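PDB 6MLY: bifunctional GH43-CE protein from Bacteroides eggerthii, which probably acts on arabinoxylans, pairing a family 43 glycoside hydrolase thought to have beta-xylosidase activity with a carbohydrate esterase domain. Local coordinates for residues A[117-122]-A[138-143]; A[522-527]-A[602-607]. All blocks are in the same frame, centred on the assembly; numbering follows the deposited sequence.

Interaction 1: residues A[117-122]-A[138-143]; sequences GKTYFY and SPAYHD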
loop_
_atom_site.group_PDB
_atom_site.type_symbol
_atom_site.label_atom_id
_atom_site.label_comp_id
_atom_site.label_asym_id
_atom_site.label_seq_id
_atom_site.Cartn_x
_atom_site.Cartn_y
_atom_site.Cartn_z
ATOM N N GLY A 117 -14.463 -18.960 23.343
ATOM C CA GLY A 117 -15.904 -19.183 23.422
ATOM C C GLY A 117 -16.485 -18.706 24.742
ATOM O O GLY A 117 -17.329 -19.392 25.329
ATOM N N LYS A 118 -16.025 -17.532 25.198
ATOM C CA LYS A 118 -16.408 -16.950 26.494
ATOM C C LYS A 118 -16.909 -15.511 26.307
ATOM O O LYS A 118 -16.512 -14.822 25.347
ATOM C CB LYS A 118 -15.222 -16.944 27.464
ATOM C CG LYS A 118 -14.992 -18.235 28.237
ATOM C CD LYS A 118 -14.226 -18.018 29.522
ATOM C CE LYS A 118 -14.035 -19.285 30.327
ATOM N NZ LYS A 118 -14.232 -19.034 31.775
ATOM N N THR A 119 -17.767 -15.078 27.248
ATOM C CA THR A 119 -18.249 -13.696 27.378
ATOM C C THR A 119 -17.636 -13.073 28.641
ATOM O O THR A 119 -17.656 -13.694 29.708
ATOM C CB THR A 119 -19.783 -13.654 27.399
ATOM O OG1 THR A 119 -20.257 -14.222 26.178
ATOM C CG2 THR A 119 -20.344 -12.256 27.548
ATOM N N TYR A 120 -17.099 -11.851 28.501
ATOM C CA TYR A 120 -16.387 -11.137 29.577
ATOM C C TYR A 120 -17.124 -9.838 29.932
ATOM O O TYR A 120 -17.618 -9.143 29.053
ATOM C CB TYR A 120 -14.947 -10.829 29.158
ATOM C CG TYR A 120 -14.129 -12.036 28.771
ATOM C CD1 TYR A 120 -14.182 -12.555 27.486
ATOM C CD2 TYR A 120 -13.297 -12.662 29.687
ATOM C CE1 TYR A 120 -13.434 -13.665 27.121
ATOM C CE2 TYR A 120 -12.541 -13.771 29.338
ATOM C CZ TYR A 120 -12.604 -14.274 28.049
ATOM O OH TYR A 120 -11.859 -15.367 27.698
ATOM N N PHE A 121 -17.179 -9.525 31.232
ATOM C CA PHE A 121 -17.796 -8.301 31.749
ATOM C C PHE A 121 -16.774 -7.537 32.598
ATOM O O PHE A 121 -16.098 -8.123 33.447
ATOM C CB PHE A 121 -19.053 -8.617 32.569
ATOM C CG PHE A 121 -20.334 -8.607 31.776
ATOM C CD1 PHE A 121 -21.014 -7.422 31.542
ATOM C CD2 PHE A 121 -20.849 -9.778 31.243
ATOM C CE1 PHE A 121 -22.185 -7.412 30.802
ATOM C CE2 PHE A 121 -22.022 -9.764 30.503
ATOM C CZ PHE A 121 -22.687 -8.582 30.283
ATOM N N TYR A 122 -16.701 -6.221 32.370
ATOM C CA TYR A 122 -15.765 -5.324 33.039
ATOM C C TYR A 122 -16.545 -4.134 33.622
ATOM O O TYR A 122 -17.411 -3.579 32.941
ATOM C CB TYR A 122 -14.705 -4.847 32.041
ATOM C CG TYR A 122 -13.907 -5.922 31.343
ATOM C CD1 TYR A 122 -14.367 -6.538 30.189
ATOM C CD2 TYR A 122 -12.651 -6.285 31.803
ATOM C CE1 TYR A 122 -13.613 -7.499 29.528
ATOM C CE2 TYR A 122 -11.882 -7.239 31.155
ATOM C CZ TYR A 122 -12.363 -7.851 30.012
ATOM O OH TYR A 122 -11.601 -8.801 29.394
ATOM N N SER A 138 -19.424 -18.836 29.849
ATOM C CA SER A 138 -19.724 -19.412 28.532
ATOM C C SER A 138 -21.236 -19.497 28.340
ATOM O O SER A 138 -21.968 -19.504 29.324
ATOM C CB SER A 138 -19.084 -20.765 28.385
ATOM O OG SER A 138 -17.670 -20.643 28.345
ATOM N N PRO A 139 -21.704 -19.556 27.084
ATOM C CA PRO A 139 -20.893 -19.454 25.876
ATOM C C PRO A 139 -20.507 -17.999 25.560
ATOM O O PRO A 139 -20.558 -17.130 26.432
ATOM C CB PRO A 139 -21.788 -20.027 24.763
ATOM C CG PRO A 139 -23.189 -19.759 25.258
ATOM C CD PRO A 139 -23.089 -19.918 26.759
ATOM N N ALA A 140 -20.082 -17.766 24.318
ATOM C CA ALA A 140 -20.026 -16.436 23.742
ATOM C C ALA A 140 -21.415 -16.091 23.190
ATOM O O ALA A 140 -21.952 -16.830 22.365
ATOM C CB ALA A 140 -18.967 -16.384 22.665
ATOM N N TYR A 141 -21.998 -14.987 23.669
ATOM C CA TYR A 141 -23.263 -14.494 23.138
ATOM C C TYR A 141 -22.954 -13.514 21.996
ATOM O O TYR A 141 -22.282 -12.500 22.188
ATOM C CB TYR A 141 -24.113 -13.901 24.265
ATOM C CG TYR A 141 -24.519 -14.887 25.334
ATOM C CD1 TYR A 141 -25.771 -15.490 25.326
ATOM C CD2 TYR A 141 -23.656 -15.212 26.370
ATOM C CE1 TYR A 141 -26.150 -16.392 26.311
ATOM C CE2 TYR A 141 -24.021 -16.108 27.364
ATOM C CZ TYR A 141 -25.270 -16.702 27.333
ATOM O OH TYR A 141 -25.608 -17.591 28.310
ATOM N N HIS A 142 -23.448 -13.845 20.800
ATOM C CA HIS A 142 -23.042 -13.201 19.553
ATOM C C HIS A 142 -23.684 -11.811 19.458
ATOM O O HIS A 142 -24.903 -11.692 19.354
ATOM C CB HIS A 142 -23.386 -14.122 18.365
ATOM C CG HIS A 142 -22.846 -13.687 17.045
ATOM N ND1 HIS A 142 -21.532 -13.906 16.671
ATOM C CD2 HIS A 142 -23.443 -13.085 15.991
ATOM C CE1 HIS A 142 -21.339 -13.440 15.451
ATOM N NE2 HIS A 142 -22.497 -12.930 15.010
ATOM N N ASP A 143 -22.838 -10.772 19.492
ATOM C CA ASP A 143 -23.240 -9.372 19.327
ATOM C C ASP A 143 -24.328 -9.036 20.348
ATOM O O ASP A 143 -25.366 -8.470 19.997
ATOM C CB ASP A 143 -23.765 -9.091 17.918
ATOM C CG ASP A 143 -22.867 -9.602 16.811
ATOM O OD1 ASP A 143 -22.042 -10.494 17.091
ATOM O OD2 ASP A 143 -23.008 -9.106 15.681
#
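Thr119 reaches from strand 118-124 to the loop that holds Pro139, Ala140 and Tyr141, and its hydroxyl makes two of the three hydrogen bonds across the contact. CB lies 3.7 Å from Pro139 O, the one loop atom it nears. From there OG1 stands anti to the carbonyl carbon and beside the backbone N (chi1 -60°), which brings it between two backbone groups of the loop. OG1 donates to Pro139 O at 2.9 Å, arriving in the carbonyl plane on a lone pair. It also accepts the amide of Tyr141, whose N is 3.1 Å from OG1. That second bond is fairly straight, with an N-H...O angle of 156°. Threonine suits this place because one hydroxyl can donate and accept at once. The same oxygen lies in the plane of the Tyr141 ring, at its edge, 3.5 Å from CD2, while Pro139 CG sits over one face of that ring near the rim. An alanine here would remove OG1 and would probably leave Pro139 O and the Tyr141 amide without their shared partner, letting the loop shift against the strand. Just before the strand, Ser138 OG makes a weak hydrogen bond to Gly117 O (3.3 Å) and lies against Lys118 CG. Ala140, small enough for close backbone packing, sets CB 4.0 Å from Lys118 O. Gly117 has a positive phi, easy for glycine, and with Lys118 faces Ala113 across the turn as a G1 beta bulge. The loop leaves the edge strand 133-137 of a four-stranded antiparallel sheet and runs on to Asp143, the predicted pKa modulator, an architecture consistent with a blade of the family 43 five-bladed beta-propeller and the loop leading to its active site.

Interaction 2: residues A[522-527]-A[602-607]; sequences ICYADD and KAAIRF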
loop_
_atom_site.group_PDB
_atom_site.type_symbol
_atom_site.label_atom_id
_atom_site.label_comp_id
_atom_site.label_asym_id
_atom_site.label_seq_id
_atom_site.Cartn_x
_atom_site.Cartn_y
_atom_site.Cartn_z
ATOM N N ILE A 522 -0.597 2.553 -12.666
ATOM C CA ILE A 522 -1.551 3.469 -13.286
ATOM C C ILE A 522 -1.872 2.918 -14.681
ATOM O O ILE A 522 -0.969 2.497 -15.396
ATOM C CB ILE A 522 -0.984 4.904 -13.356
ATOM C CG1 ILE A 522 -0.754 5.509 -11.966
ATOM C CG2 ILE A 522 -1.861 5.800 -14.222
ATOM C CD1 ILE A 522 -1.997 6.083 -11.318
ATOM N N CYS A 523 -3.158 2.927 -15.049
ATOM C CA CYS A 523 -3.625 2.476 -16.365
ATOM C C CYS A 523 -3.558 3.650 -17.352
ATOM O O CYS A 523 -4.168 4.691 -17.120
ATOM C CB CYS A 523 -5.049 1.932 -16.287
ATOM S SG CYS A 523 -5.454 1.141 -14.705
ATOM N N TYR A 524 -2.805 3.484 -18.446
ATOM C CA TYR A 524 -2.644 4.562 -19.442
ATOM C C TYR A 524 -3.651 4.385 -20.588
ATOM O O TYR A 524 -3.920 5.337 -21.323
ATOM C CB TYR A 524 -1.191 4.672 -19.916
ATOM C CG TYR A 524 -0.597 3.442 -20.552
ATOM C CD1 TYR A 524 -0.889 3.099 -21.862
ATOM C CD2 TYR A 524 0.299 2.644 -19.859
ATOM C CE1 TYR A 524 -0.329 1.982 -22.459
ATOM C CE2 TYR A 524 0.875 1.528 -20.445
ATOM C CZ TYR A 524 0.561 1.194 -21.750
ATOM O OH TYR A 524 1.125 0.090 -22.326
ATOM N N ALA A 525 -4.187 3.166 -20.734
ATOM C CA ALA A 525 -5.422 2.909 -21.472
ATOM C C ALA A 525 -6.560 2.753 -20.458
ATOM O O ALA A 525 -6.308 2.777 -19.249
ATOM C CB ALA A 525 -5.267 1.676 -22.326
ATOM N N ASP A 526 -7.796 2.586 -20.947
ATOM C CA ASP A 526 -8.976 2.417 -20.077
ATOM C C ASP A 526 -9.300 0.920 -19.966
ATOM O O ASP A 526 -10.365 0.465 -20.400
ATOM C CB ASP A 526 -10.163 3.247 -20.584
ATOM C CG ASP A 526 -11.304 3.423 -19.585
ATOM O OD1 ASP A 526 -11.017 3.639 -18.388
ATOM O OD2 ASP A 526 -12.479 3.357 -20.010
ATOM N N ASP A 527 -8.367 0.166 -19.375
ATOM C CA ASP A 527 -8.490 -1.281 -19.205
ATOM C C ASP A 527 -7.731 -1.701 -17.942
ATOM O O ASP A 527 -7.010 -0.896 -17.347
ATOM C CB ASP A 527 -7.993 -2.036 -20.441
ATOM C CG ASP A 527 -6.566 -1.710 -20.860
ATOM O OD1 ASP A 527 -5.721 -1.467 -19.962
ATOM O OD2 ASP A 527 -6.308 -1.705 -22.087
ATOM N N LYS A 602 3.293 4.397 -27.778
ATOM C CA LYS A 602 2.746 5.661 -28.235
ATOM C C LYS A 602 1.543 6.062 -27.370
ATOM O O LYS A 602 1.327 7.250 -27.158
ATOM C CB LYS A 602 2.404 5.577 -29.726
ATOM C CG LYS A 602 3.619 5.502 -30.637
ATOM C CD LYS A 602 3.335 5.840 -32.087
ATOM C CE LYS A 602 4.555 5.779 -32.985
ATOM N NZ LYS A 602 5.577 6.783 -32.605
ATOM N N ALA A 603 0.787 5.075 -26.868
ATOM C CA ALA A 603 -0.392 5.310 -25.994
ATOM C C ALA A 603 0.029 5.777 -24.593
ATOM O O ALA A 603 -0.637 6.629 -23.989
ATOM C CB ALA A 603 -1.230 4.061 -25.901
ATOM N N ALA A 604 1.107 5.190 -24.063
ATOM C CA ALA A 604 1.656 5.593 -22.774
ATOM C C ALA A 604 2.099 7.062 -22.829
ATOM O O ALA A 604 1.864 7.811 -21.888
ATOM C CB ALA A 604 2.793 4.687 -22.383
ATOM N N ILE A 605 2.712 7.462 -23.947
ATOM C CA ILE A 605 3.216 8.830 -24.143
ATOM C C ILE A 605 2.025 9.793 -24.268
ATOM O O ILE A 605 2.018 10.870 -23.658
ATOM C CB ILE A 605 4.161 8.905 -25.363
ATOM C CG1 ILE A 605 5.383 7.999 -25.188
ATOM C CG2 ILE A 605 4.574 10.343 -25.639
ATOM C CD1 ILE A 605 6.048 7.598 -26.492
ATOM N N ARG A 606 1.028 9.401 -25.070
ATOM C CA ARG A 606 -0.207 10.167 -25.227
ATOM C C ARG A 606 -0.811 10.439 -23.844
ATOM O O ARG A 606 -1.244 11.550 -23.570
ATOM C CB ARG A 606 -1.209 9.424 -26.115
ATOM C CG ARG A 606 -1.026 9.657 -27.606
ATOM C CD ARG A 606 -2.143 9.032 -28.418
ATOM N NE ARG A 606 -2.236 7.591 -28.221
ATOM C CZ ARG A 606 -2.022 6.684 -29.168
ATOM N NH1 ARG A 606 -1.887 7.069 -30.423
ATOM N NH2 ARG A 606 -1.950 5.400 -28.865
ATOM N N PHE A 607 -0.813 9.415 -22.984
ATOM C CA PHE A 607 -1.379 9.517 -21.643
ATOM C C PHE A 607 -0.632 10.582 -20.825
ATOM O O PHE A 607 -1.257 11.378 -20.120
ATOM C CB PHE A 607 -1.342 8.159 -20.938
ATOM C CG PHE A 607 -1.855 8.184 -19.523
ATOM C CD1 PHE A 607 -3.212 8.084 -19.259
ATOM C CD2 PHE A 607 -0.982 8.327 -18.455
ATOM C CE1 PHE A 607 -3.685 8.114 -17.956
ATOM C CE2 PHE A 607 -1.460 8.357 -17.151
ATOM C CZ PHE A 607 -2.808 8.250 -16.906
#
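Helix 596-610 of the alpha/beta-hydrolase fold packs Phe607, Ala604 and Ala603 against the end of strand 518-523, an outlying antiparallel strand of the central sheet, and the turn that follows it. Tyr524 makes the widest contact on the strand side. Its CG takes the crowded position between the backbone N and the carbonyl carbon (chi1 59°), and one face of the ring is turned to Ala604. Ala604 CB stands over the centre of that ring, 3.9 Å from the centroid and only 4° off the normal, a CH-pi contact. Alanine suits the place because its lone methyl lets the ring come close to the helix backbone. Ala603 CB is 4.1 Å from Tyr524 CE1, so two small residues in succession let the tyrosine approach the helix, with CD1 of Tyr524 3.6 Å from Ala604 N. The phenol also has a polar end to satisfy: OH is hydrogen-bonded to Asn585 O. One turn on from Ala603, Phe607 has its CG anti to the backbone N, and one face of its ring is met toward the rim by Tyr524 CA, a second CH-pi contact. Leu534 of strand 533-537 touches both aromatic side chains and Ile522. Farther out on the Phe607 ring, Ile522 crosses Phe607 at about a right angle, its CG2 3.8 Å from CZ.

In the fold
The two contacts belong to the two catalytic parts of the enzyme and do not touch: their centres are 54 Å apart and their nearest atoms about 37 Å, on opposite sides of the chain's centre. Between the two parts in sequence comes the concanavalin A-like domain. Interaction 1 lies on the glycoside hydrolase side; its loop segment includes Asp143, which does not itself touch 117-122 and is predicted to tune the predicted proton donor Glu200, which is not modelled. Interaction 2 is buried packing in the esterase part, away from the annotated sites; its helix precedes strand 621-627, after which Ser628 probably sits at a nucleophile elbow, in a triad-like arrangement with His768 and Asp736. The sodium ion, held at Thr639, Tyr720, Asp722 and Asp725, also belongs to this part.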